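Local coordinates for protein bifunctional endomannanase/endoglucanase (PDB 3W0K) that probably hydrolyses beta-1,4-linked mannans and glucans as an endo-acting glycoside hydrolase of family 5, built on a beta/alpha barrel, at residues 17-22 and 62-67; 235-240 and 278-283; 269-274 and 322-327. All coordinates share one frame; numbering follows the deposited sequence.

Contact 1: residues 17-22 and 62-67; sequences GREPEP and FEYIDL
P20 points CG at one face of the phenol ring of Y64. That methylene stands 3.4 Å from the ring centroid and 17° off the ring normal, a close CH-pi contact shifted somewhat toward the rim, with CD2 of Y64 as the nearest ring carbon to CG of P20 at 3.3 Å. The two side chains run across each other at about a right angle, and the pyrrolidine presents its CG corner to the face. The backbone of 20-22 meets the rest of the ring: P20 O approaches CE1 of Y64 at 3.3 Å, P22 N sits near the ring plane at the edge, and E21 O comes in obliquely beside CD1. With chi1 at -85°, CG of Y64 is anti to its own carbonyl carbon, and the ring projects from the helix toward the loop.

In the eight-stranded beta/alpha barrel of this family, the contact fastens the loop that follows the first barrel strand, 4-7, to the start of helix 62-74, which follows the second strand, 38-44. M11, from the same loop as P20, also touches Y64. A single water joins the two sides at the hydroxyl end, donating to P20 O at 2.9 Å and lying 2.9 Å from OH of Y64. A leucine in place of Y64 would remove both the flat face under P20 and the hydroxyl, and would probably leave the proline ring poorly covered and the water without its second anchor.

The bent chain of E19 brings OE1 to 4.0 Å from OH of Y64, too long for a hydrogen bond, with the carboxylate plane turned 51° from the phenol ring. Near CD1 of Y64, E21 O accepts a hydrogen bond from the OH of Y68, one turn further along the helix.

Contact 2: residues 235-240 and 278-283; sequences DTLREY and LSLYKE
R238 reaches across to L280 and E283 between two neighbouring outer helices of the beta/alpha barrel, 234-249 and 267-284. The segments run in the same general sense, their axes 11.0 Å apart at closest approach and inclined at 50°, as successive helices packed round a barrel can be.

From CB, the R238 chain leaves with CG anti to the carbonyl carbon (chi1 -70°) and stays extended as far as NE, sliding past the end of L280. CG of R238 is the first atom to touch, meeting CD2 of L280 at 3.8 Å; NE passes the same methyl a little farther off. At CZ of R238 the flat guanidinium opens out, and CD2 of L280 sits over the centre of one face, 3.6 Å from CZ. The other branch of L280 serves the preceding residue, its CD1 packing on CB of L237 at 3.6 Å, and the two methyls of L280 are thus shared between L237 and R238.

At its tip the arginine turns its edge to E283, whose own chain reaches out extended to meet it at about a right angle. The salt bridge is end-on and two-pronged, with guanidinium and carboxylate planes 39° apart. R238 NH1 donates to E283 OE2 at 3.0 Å, on the syn side but out of the carboxylate plane. R238 NH2 donates to the syn lone pair of E283 OE1 at 2.8 Å.

Contact 3: residues 269-274 and 322-327; sequences VAIRWF and LDLLVE
L324 pushes one methyl, CD1, toward helix segment 269-274, where I271 and F274, one turn apart, receive it. CD1 of L324 lies 4.2 Å from CD1 of I271 and 4.3 Å from CB of F274. Both are ordinary van der Waals distances, and the join between the segments is wholly apolar. The leucine and isoleucine chains lean across each other at a slant. F274 offers the root of its side chain to the leucine, while one face of its ring is taken by W273.

I271 has chi1 at -73°, which sets CG1 beside the backbone N, and from there the chain bends again to carry CD1 to the leucine. Behind F274, CZ3 of W273 stands 3.6 Å above the phenyl plane and over its centre. The indole is itself fixed by a hydrogen bond from NE1 to Q199 O and by an edge-to-face meeting with Y222. L324 also rests against E275 and L278, farther along the helix of I271.

In the barrel, helix 267-284 follows strand 254-259 and helix 319-327 comes after the last barrel strand, 287-290, so the contact lays the C-terminal helix against the outer helix before it. I271 and F274 also touch E320 and L321 of helix 319-327, while L325 O accepts a hydrogen bond from the hydroxyl of Y288 in strand 287-290.

Overall arrangement
Contact 1 comes first along the chain and closes before the other two open, joining elements after the first two barrel strands. Contacts 2 and 3 belong to the last part of the barrel, on helices 234-249, 267-284 and 319-327. Contact 1 lies about 37 Å from contact 2 and about 32 Å from contact 3, centre to centre, with no touch. Contacts 2 and 3 are about 13 Å apart between centres, share helix 267-284 and alternate along the sequence. They meet directly through the K282–E327 salt bridge and the packing of L278 on L324 and L325. Helix 267-284 thus packs against both neighbouring helices; contacts 1 and 2 lie on opposite sides of the chain's centre.

Contact 1: residues 17-22 and 62-67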
loop_
_atom_site.group_PDB
_atom_site.type_symbol
_atom_site.label_atom_id
_atom_site.label_comp_id
_atom_site.label_asym_id
_atom_site.label_seq_id
_atom_site.Cartn_x
_atom_site.Cartn_y
_atom_site.Cartn_z
ATOM N N GLY A 17 -23.605 1.151 -8.374
ATOM C CA GLY A 17 -23.614 1.617 -9.750
ATOM C C GLY A 17 -22.257 2.001 -10.315
ATOM O O GLY A 17 -22.131 2.225 -11.520
ATOM N N ARG A 18 -21.246 2.085 -9.454
ATOM C CA ARG A 18 -19.897 2.447 -9.884
ATOM C C ARG A 18 -19.154 1.251 -10.467
ATOM O O ARG A 18 -19.039 0.205 -9.832
ATOM C CB ARG A 18 -19.098 3.037 -8.717
ATOM C CG ARG A 18 -17.674 3.448 -9.083
ATOM C CD ARG A 18 -16.913 3.996 -7.884
ATOM N NE ARG A 18 -17.438 5.285 -7.439
ATOM C CZ ARG A 18 -17.183 5.834 -6.254
ATOM N NH1 ARG A 18 -16.408 5.210 -5.377
ATOM N NH2 ARG A 18 -17.711 7.010 -5.941
ATOM N N GLU A 19 -18.675 1.409 -11.695
ATOM C CA GLU A 19 -17.931 0.356 -12.369
ATOM C C GLU A 19 -16.441 0.567 -12.141
ATOM O O GLU A 19 -15.987 1.702 -11.979
ATOM C CB GLU A 19 -18.215 0.393 -13.874
ATOM C CG GLU A 19 -19.635 0.008 -14.263
ATOM C CD GLU A 19 -19.934 -1.460 -14.017
ATOM O OE1 GLU A 19 -19.164 -2.314 -14.508
ATOM O OE2 GLU A 19 -20.942 -1.757 -13.340
ATOM N N PRO A 20 -15.671 -0.526 -12.030
ATOM C CA PRO A 20 -14.234 -0.319 -11.827
ATOM C C PRO A 20 -13.665 0.358 -13.072
ATOM O O PRO A 20 -14.222 0.236 -14.164
ATOM C CB PRO A 20 -13.692 -1.739 -11.631
ATOM C CG PRO A 20 -14.772 -2.636 -12.145
ATOM C CD PRO A 20 -16.044 -1.935 -11.837
ATOM N N GLU A 21 -12.597 1.123 -12.900
ATOM C CA GLU A 21 -12.004 1.825 -14.028
ATOM C C GLU A 21 -11.095 0.948 -14.868
ATOM O O GLU A 21 -10.555 -0.048 -14.387
ATOM C CB GLU A 21 -11.193 3.022 -13.540
ATOM C CG GLU A 21 -11.990 4.054 -12.772
ATOM C CD GLU A 21 -11.141 5.226 -12.334
ATOM O OE1 GLU A 21 -9.914 5.044 -12.169
ATOM O OE2 GLU A 21 -11.698 6.331 -12.159
ATOM N N PRO A 22 -10.980 1.266 -16.165
ATOM C CA PRO A 22 -10.107 0.484 -17.039
ATOM C C PRO A 22 -8.691 0.884 -16.624
ATOM O O PRO A 22 -8.502 1.916 -15.974
ATOM C CB PRO A 22 -10.427 1.046 -18.429
ATOM C CG PRO A 22 -11.823 1.568 -18.292
ATOM C CD PRO A 22 -11.778 2.227 -16.943
ATOM N N PHE A 62 -13.779 -9.956 -12.171
ATOM C CA PHE A 62 -12.355 -10.297 -12.161
ATOM C C PHE A 62 -11.687 -10.040 -13.513
ATOM O O PHE A 62 -10.459 -10.022 -13.612
ATOM C CB PHE A 62 -12.139 -11.755 -11.747
ATOM C CG PHE A 62 -12.576 -12.072 -10.340
ATOM C CD1 PHE A 62 -12.773 -13.393 -9.954
ATOM C CD2 PHE A 62 -12.789 -11.062 -9.402
ATOM C CE1 PHE A 62 -13.172 -13.710 -8.655
ATOM C CE2 PHE A 62 -13.190 -11.371 -8.101
ATOM C CZ PHE A 62 -13.381 -12.695 -7.730
ATOM N N GLU A 63 -12.492 -9.859 -14.558
ATOM C CA GLU A 63 -11.942 -9.574 -15.878
ATOM C C GLU A 63 -11.191 -8.246 -15.862
ATOM O O GLU A 63 -10.286 -8.032 -16.666
ATOM C CB GLU A 63 -13.038 -9.588 -16.941
ATOM C CG GLU A 63 -13.563 -10.990 -17.199
ATOM C CD GLU A 63 -14.671 -11.047 -18.235
ATOM O OE1 GLU A 63 -15.306 -12.117 -18.346
ATOM O OE2 GLU A 63 -14.908 -10.040 -18.940
ATOM N N TYR A 64 -11.565 -7.363 -14.937
ATOM C CA TYR A 64 -10.880 -6.081 -14.798
ATOM C C TYR A 64 -9.494 -6.327 -14.226
ATOM O O TYR A 64 -8.520 -5.720 -14.663
ATOM C CB TYR A 64 -11.649 -5.138 -13.877
ATOM C CG TYR A 64 -12.728 -4.356 -14.578
ATOM C CD1 TYR A 64 -12.425 -3.174 -15.261
ATOM C CD2 TYR A 64 -14.053 -4.782 -14.549
ATOM C CE1 TYR A 64 -13.418 -2.435 -15.892
ATOM C CE2 TYR A 64 -15.056 -4.045 -15.178
ATOM C CZ TYR A 64 -14.730 -2.876 -15.844
ATOM O OH TYR A 64 -15.718 -2.142 -16.457
ATOM N N ILE A 65 -9.408 -7.227 -13.247
ATOM C CA ILE A 65 -8.127 -7.559 -12.634
ATOM C C ILE A 65 -7.236 -8.237 -13.675
ATOM O O ILE A 65 -6.041 -7.955 -13.744
ATOM C CB ILE A 65 -8.310 -8.431 -11.370
ATOM C CG1 ILE A 65 -9.169 -7.673 -10.350
ATOM C CG2 ILE A 65 -6.952 -8.766 -10.754
ATOM C CD1 ILE A 65 -9.527 -8.467 -9.111
ATOM N N ASP A 66 -7.835 -9.073 -14.528
ATOM C CA ASP A 66 -7.090 -9.746 -15.600
ATOM C C ASP A 66 -6.483 -8.682 -16.513
ATOM O O ASP A 66 -5.330 -8.795 -16.936
ATOM C CB ASP A 66 -8.016 -10.601 -16.474
ATOM C CG ASP A 66 -8.598 -11.796 -15.752
ATOM O OD1 ASP A 66 -8.201 -12.090 -14.608
ATOM O OD2 ASP A 66 -9.463 -12.458 -16.359
ATOM N N LEU A 67 -7.283 -7.662 -16.819
ATOM C CA LEU A 67 -6.863 -6.573 -17.694
ATOM C C LEU A 67 -5.734 -5.752 -17.081
ATOM O O LEU A 67 -4.781 -5.389 -17.773
ATOM C CB LEU A 67 -8.058 -5.679 -18.042
ATOM C CG LEU A 67 -7.821 -4.575 -19.075
ATOM C CD1 LEU A 67 -7.215 -5.151 -20.347
ATOM C CD2 LEU A 67 -9.141 -3.878 -19.372
HETATM O O HOH W 1 -15.298 0.722 -16.770
#

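Contact 2: residues 235-240 and 278-283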
loop_
_atom_site.group_PDB
_atom_site.type_symbol
_atom_site.label_atom_id
_atom_site.label_comp_id
_atom_site.label_asym_id
_atom_site.label_seq_id
_atom_site.Cartn_x
_atom_site.Cartn_y
_atom_site.Cartn_z
ATOM N N ASP A 235 16.834 11.114 12.282
ATOM C CA ASP A 235 17.204 10.188 13.351
ATOM C C ASP A 235 15.964 9.509 13.926
ATOM O O ASP A 235 15.998 8.324 14.264
ATOM C CB ASP A 235 17.963 10.912 14.472
ATOM C CG ASP A 235 19.408 11.217 14.108
ATOM O OD1 ASP A 235 19.947 10.593 13.170
ATOM O OD2 ASP A 235 20.018 12.075 14.782
ATOM N N THR A 236 14.877 10.270 14.035
ATOM C CA THR A 236 13.616 9.746 14.557
ATOM C C THR A 236 13.050 8.726 13.574
ATOM O O THR A 236 12.470 7.717 13.978
ATOM C CB THR A 236 12.586 10.866 14.777
ATOM O OG1 THR A 236 13.197 11.938 15.505
ATOM C CG2 THR A 236 11.402 10.348 15.581
ATOM N N LEU A 237 13.226 8.990 12.280
ATOM C CA LEU A 237 12.751 8.066 11.253
ATOM C C LEU A 237 13.531 6.756 11.335
ATOM O O LEU A 237 12.971 5.681 11.116
ATOM C CB LEU A 237 12.875 8.687 9.859
ATOM C CG LEU A 237 11.807 9.724 9.509
ATOM C CD1 LEU A 237 12.221 10.517 8.279
ATOM C CD2 LEU A 237 10.469 9.024 9.275
ATOM N N ARG A 238 14.819 6.842 11.669
ATOM C CA ARG A 238 15.641 5.644 11.808
ATOM C C ARG A 238 15.126 4.817 12.985
ATOM O O ARG A 238 15.075 3.590 12.914
ATOM C CB ARG A 238 17.112 6.009 12.032
ATOM C CG ARG A 238 17.801 6.615 10.820
ATOM C CD ARG A 238 19.272 6.892 11.118
ATOM N NE ARG A 238 19.973 7.473 9.975
ATOM C CZ ARG A 238 20.489 6.773 8.970
ATOM N NH1 ARG A 238 20.389 5.451 8.947
ATOM N NH2 ARG A 238 21.117 7.398 7.985
ATOM N N GLU A 239 14.752 5.498 14.068
ATOM C CA GLU A 239 14.218 4.823 15.250
ATOM C C GLU A 239 12.915 4.120 14.877
ATOM O O GLU A 239 12.689 2.970 15.251
ATOM C CB GLU A 239 13.954 5.822 16.375
ATOM C CG GLU A 239 15.209 6.412 17.001
ATOM C CD GLU A 239 14.898 7.361 18.145
ATOM O OE1 GLU A 239 14.050 7.012 18.999
ATOM O OE2 GLU A 239 15.504 8.455 18.194
ATOM N N TYR A 240 12.090 4.819 14.104
ATOM C CA TYR A 240 10.803 4.303 13.646
ATOM C C TYR A 240 10.971 3.062 12.769
ATOM O O TYR A 240 10.179 2.122 12.851
ATOM C CB TYR A 240 10.058 5.404 12.882
ATOM C CG TYR A 240 8.851 4.932 12.109
ATOM C CD1 TYR A 240 7.687 4.533 12.764
ATOM C CD2 TYR A 240 8.877 4.876 10.720
ATOM C CE1 TYR A 240 6.577 4.088 12.049
ATOM C CE2 TYR A 240 7.777 4.432 9.997
ATOM C CZ TYR A 240 6.634 4.040 10.663
ATOM O OH TYR A 240 5.557 3.600 9.931
ATOM N N LEU A 278 13.309 9.087 1.522
ATOM C CA LEU A 278 13.864 8.470 0.321
ATOM C C LEU A 278 15.349 8.136 0.470
ATOM O O LEU A 278 15.788 7.076 0.021
ATOM C CB LEU A 278 13.609 9.348 -0.909
ATOM C CG LEU A 278 12.152 9.363 -1.384
ATOM C CD1 LEU A 278 11.946 10.445 -2.430
ATOM C CD2 LEU A 278 11.769 7.997 -1.940
ATOM N N SER A 279 16.115 9.014 1.119
ATOM C CA SER A 279 17.542 8.744 1.324
ATOM C C SER A 279 17.695 7.529 2.237
ATOM O O SER A 279 18.629 6.743 2.083
ATOM C CB SER A 279 18.278 9.965 1.897
ATOM O OG SER A 279 17.808 10.321 3.182
ATOM N N LEU A 280 16.764 7.365 3.175
ATOM C CA LEU A 280 16.787 6.212 4.067
ATOM C C LEU A 280 16.466 4.948 3.276
ATOM O O LEU A 280 17.100 3.916 3.468
ATOM C CB LEU A 280 15.781 6.376 5.208
ATOM C CG LEU A 280 16.227 7.251 6.377
ATOM C CD1 LEU A 280 15.114 7.351 7.397
ATOM C CD2 LEU A 280 17.480 6.652 7.012
ATOM N N TYR A 281 15.482 5.032 2.381
ATOM C CA TYR A 281 15.110 3.873 1.572
ATOM C C TYR A 281 16.275 3.438 0.683
ATOM O O TYR A 281 16.505 2.244 0.500
ATOM C CB TYR A 281 13.873 4.171 0.716
ATOM C CG TYR A 281 12.618 4.480 1.506
ATOM C CD1 TYR A 281 12.506 4.138 2.858
ATOM C CD2 TYR A 281 11.550 5.138 0.905
ATOM C CE1 TYR A 281 11.356 4.450 3.587
ATOM C CE2 TYR A 281 10.399 5.452 1.619
ATOM C CZ TYR A 281 10.309 5.109 2.958
ATOM O OH TYR A 281 9.174 5.445 3.657
ATOM N N LYS A 282 17.026 4.408 0.164
ATOM C CA LYS A 282 18.177 4.111 -0.682
ATOM C C LYS A 282 19.259 3.416 0.142
ATOM O O LYS A 282 19.831 2.412 -0.289
ATOM C CB LYS A 282 18.742 5.393 -1.299
ATOM C CG LYS A 282 19.841 5.133 -2.320
ATOM C CD LYS A 282 20.355 6.417 -2.933
ATOM C CE LYS A 282 21.351 6.126 -4.042
ATOM N NZ LYS A 282 21.861 7.376 -4.667
ATOM N N GLU A 283 19.507 3.938 1.339
ATOM C CA GLU A 283 20.508 3.371 2.241
ATOM C C GLU A 283 20.137 1.947 2.654
ATOM O O GLU A 283 20.991 1.057 2.692
ATOM C CB GLU A 283 20.645 4.246 3.490
ATOM C CG GLU A 283 21.655 3.725 4.507
ATOM C CD GLU A 283 21.709 4.558 5.771
ATOM O OE1 GLU A 283 21.549 5.792 5.687
ATOM O OE2 GLU A 283 21.916 3.973 6.854
#

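Contact 3: residues 269-274 and 322-327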
loop_
_atom_site.group_PDB
_atom_site.type_symbol
_atom_site.label_atom_id
_atom_site.label_comp_id
_atom_site.label_asym_id
_atom_site.label_seq_id
_atom_site.Cartn_x
_atom_site.Cartn_y
_atom_site.Cartn_z
ATOM N N VAL A 269 8.378 22.057 2.684
ATOM C CA VAL A 269 8.374 21.189 3.857
ATOM C C VAL A 269 8.236 19.725 3.432
ATOM O O VAL A 269 8.940 18.850 3.945
ATOM C CB VAL A 269 7.223 21.573 4.820
ATOM C CG1 VAL A 269 7.133 20.587 5.977
ATOM C CG2 VAL A 269 7.443 22.987 5.352
ATOM N N ALA A 270 7.349 19.471 2.475
ATOM C CA ALA A 270 7.127 18.117 1.971
ATOM C C ALA A 270 8.391 17.569 1.319
ATOM O O ALA A 270 8.796 16.440 1.593
ATOM C CB ALA A 270 5.973 18.108 0.978
ATOM N N ILE A 271 9.015 18.378 0.464
ATOM C CA ILE A 271 10.241 17.977 -0.218
ATOM C C ILE A 271 11.351 17.662 0.781
ATOM O O ILE A 271 12.055 16.673 0.625
ATOM C CB ILE A 271 10.710 19.065 -1.224
ATOM C CG1 ILE A 271 9.789 19.076 -2.450
ATOM C CG2 ILE A 271 12.163 18.833 -1.642
ATOM C CD1 ILE A 271 9.907 17.834 -3.330
ATOM N N ARG A 272 11.475 18.484 1.824
ATOM C CA ARG A 272 12.499 18.272 2.845
ATOM C C ARG A 272 12.304 16.914 3.524
ATOM O O ARG A 272 13.267 16.191 3.786
ATOM C CB ARG A 272 12.456 19.394 3.890
ATOM C CG ARG A 272 13.521 19.276 4.969
ATOM C CD ARG A 272 14.917 19.338 4.378
ATOM N NE ARG A 272 15.942 19.065 5.382
ATOM C CZ ARG A 272 16.362 17.850 5.719
ATOM N NH1 ARG A 272 15.845 16.774 5.131
ATOM N NH2 ARG A 272 17.312 17.710 6.636
ATOM N N TRP A 273 11.046 16.572 3.782
ATOM C CA TRP A 273 10.708 15.302 4.407
ATOM C C TRP A 273 10.972 14.153 3.424
ATOM O O TRP A 273 11.538 13.125 3.803
ATOM C CB TRP A 273 9.249 15.323 4.873
ATOM C CG TRP A 273 8.716 13.984 5.259
ATOM C CD1 TRP A 273 8.876 13.342 6.453
ATOM C CD2 TRP A 273 7.968 13.098 4.421
ATOM N NE1 TRP A 273 8.279 12.101 6.406
ATOM C CE2 TRP A 273 7.716 11.928 5.169
ATOM C CE3 TRP A 273 7.493 13.178 3.105
ATOM C CZ2 TRP A 273 7.006 10.842 4.643
ATOM C CZ3 TRP A 273 6.791 12.102 2.583
ATOM C CH2 TRP A 273 6.554 10.948 3.351
ATOM N N PHE A 274 10.594 14.345 2.160
ATOM C CA PHE A 274 10.825 13.327 1.129
ATOM C C PHE A 274 12.313 12.997 1.031
ATOM O O PHE A 274 12.692 11.839 0.872
ATOM C CB PHE A 274 10.338 13.813 -0.240
ATOM C CG PHE A 274 8.920 13.431 -0.562
ATOM C CD1 PHE A 274 8.565 12.096 -0.729
ATOM C CD2 PHE A 274 7.951 14.411 -0.748
ATOM C CE1 PHE A 274 7.261 11.745 -1.082
ATOM C CE2 PHE A 274 6.643 14.069 -1.100
ATOM C CZ PHE A 274 6.300 12.733 -1.267
ATOM N N LEU A 322 9.835 13.830 -8.841
ATOM C CA LEU A 322 10.107 12.714 -9.743
ATOM C C LEU A 322 11.600 12.375 -9.703
ATOM O O LEU A 322 11.974 11.206 -9.612
ATOM C CB LEU A 322 9.682 13.055 -11.177
ATOM C CG LEU A 322 10.052 12.026 -12.253
ATOM C CD1 LEU A 322 9.410 10.677 -11.960
ATOM C CD2 LEU A 322 9.626 12.536 -13.617
ATOM N N ASP A 323 12.446 13.404 -9.734
ATOM C CA ASP A 323 13.891 13.199 -9.689
ATOM C C ASP A 323 14.316 12.512 -8.396
ATOM O O ASP A 323 15.190 11.646 -8.410
ATOM C CB ASP A 323 14.641 14.524 -9.872
ATOM C CG ASP A 323 14.627 15.014 -11.315
ATOM O OD1 ASP A 323 14.163 14.278 -12.214
ATOM O OD2 ASP A 323 15.090 16.148 -11.552
ATOM N N LEU A 324 13.689 12.890 -7.284
ATOM C CA LEU A 324 13.992 12.276 -5.993
ATOM C C LEU A 324 13.595 10.801 -6.000
ATOM O O LEU A 324 14.308 9.957 -5.463
ATOM C CB LEU A 324 13.261 13.001 -4.863
ATOM C CG LEU A 324 13.856 14.335 -4.416
ATOM C CD1 LEU A 324 12.948 14.985 -3.386
ATOM C CD2 LEU A 324 15.249 14.103 -3.845
ATOM N N LEU A 325 12.459 10.495 -6.621
ATOM C CA LEU A 325 11.987 9.115 -6.699
ATOM C C LEU A 325 12.948 8.256 -7.518
ATOM O O LEU A 325 13.210 7.105 -7.178
ATOM C CB LEU A 325 10.587 9.058 -7.313
ATOM C CG LEU A 325 9.463 9.687 -6.485
ATOM C CD1 LEU A 325 8.170 9.668 -7.283
ATOM C CD2 LEU A 325 9.285 8.938 -5.171
ATOM N N VAL A 326 13.493 8.832 -8.584
ATOM C CA VAL A 326 14.425 8.118 -9.452
ATOM C C VAL A 326 15.817 7.990 -8.831
ATOM O O VAL A 326 16.423 6.919 -8.864
ATOM C CB VAL A 326 14.537 8.817 -10.835
ATOM C CG1 VAL A 326 15.628 8.170 -11.681
ATOM C CG2 VAL A 326 13.203 8.752 -11.557
ATOM N N GLU A 327 16.301 9.081 -8.245
ATOM C CA GLU A 327 17.626 9.126 -7.631
ATOM C C GLU A 327 17.828 8.149 -6.476
ATOM O O GLU A 327 18.938 7.656 -6.261
ATOM C CB GLU A 327 17.932 10.562 -7.180
ATOM C CG GLU A 327 19.181 10.740 -6.306
ATOM C CD GLU A 327 20.487 10.360 -7.000
ATOM O OE1 GLU A 327 20.563 10.416 -8.248
ATOM O OE2 GLU A 327 21.452 10.013 -6.284
#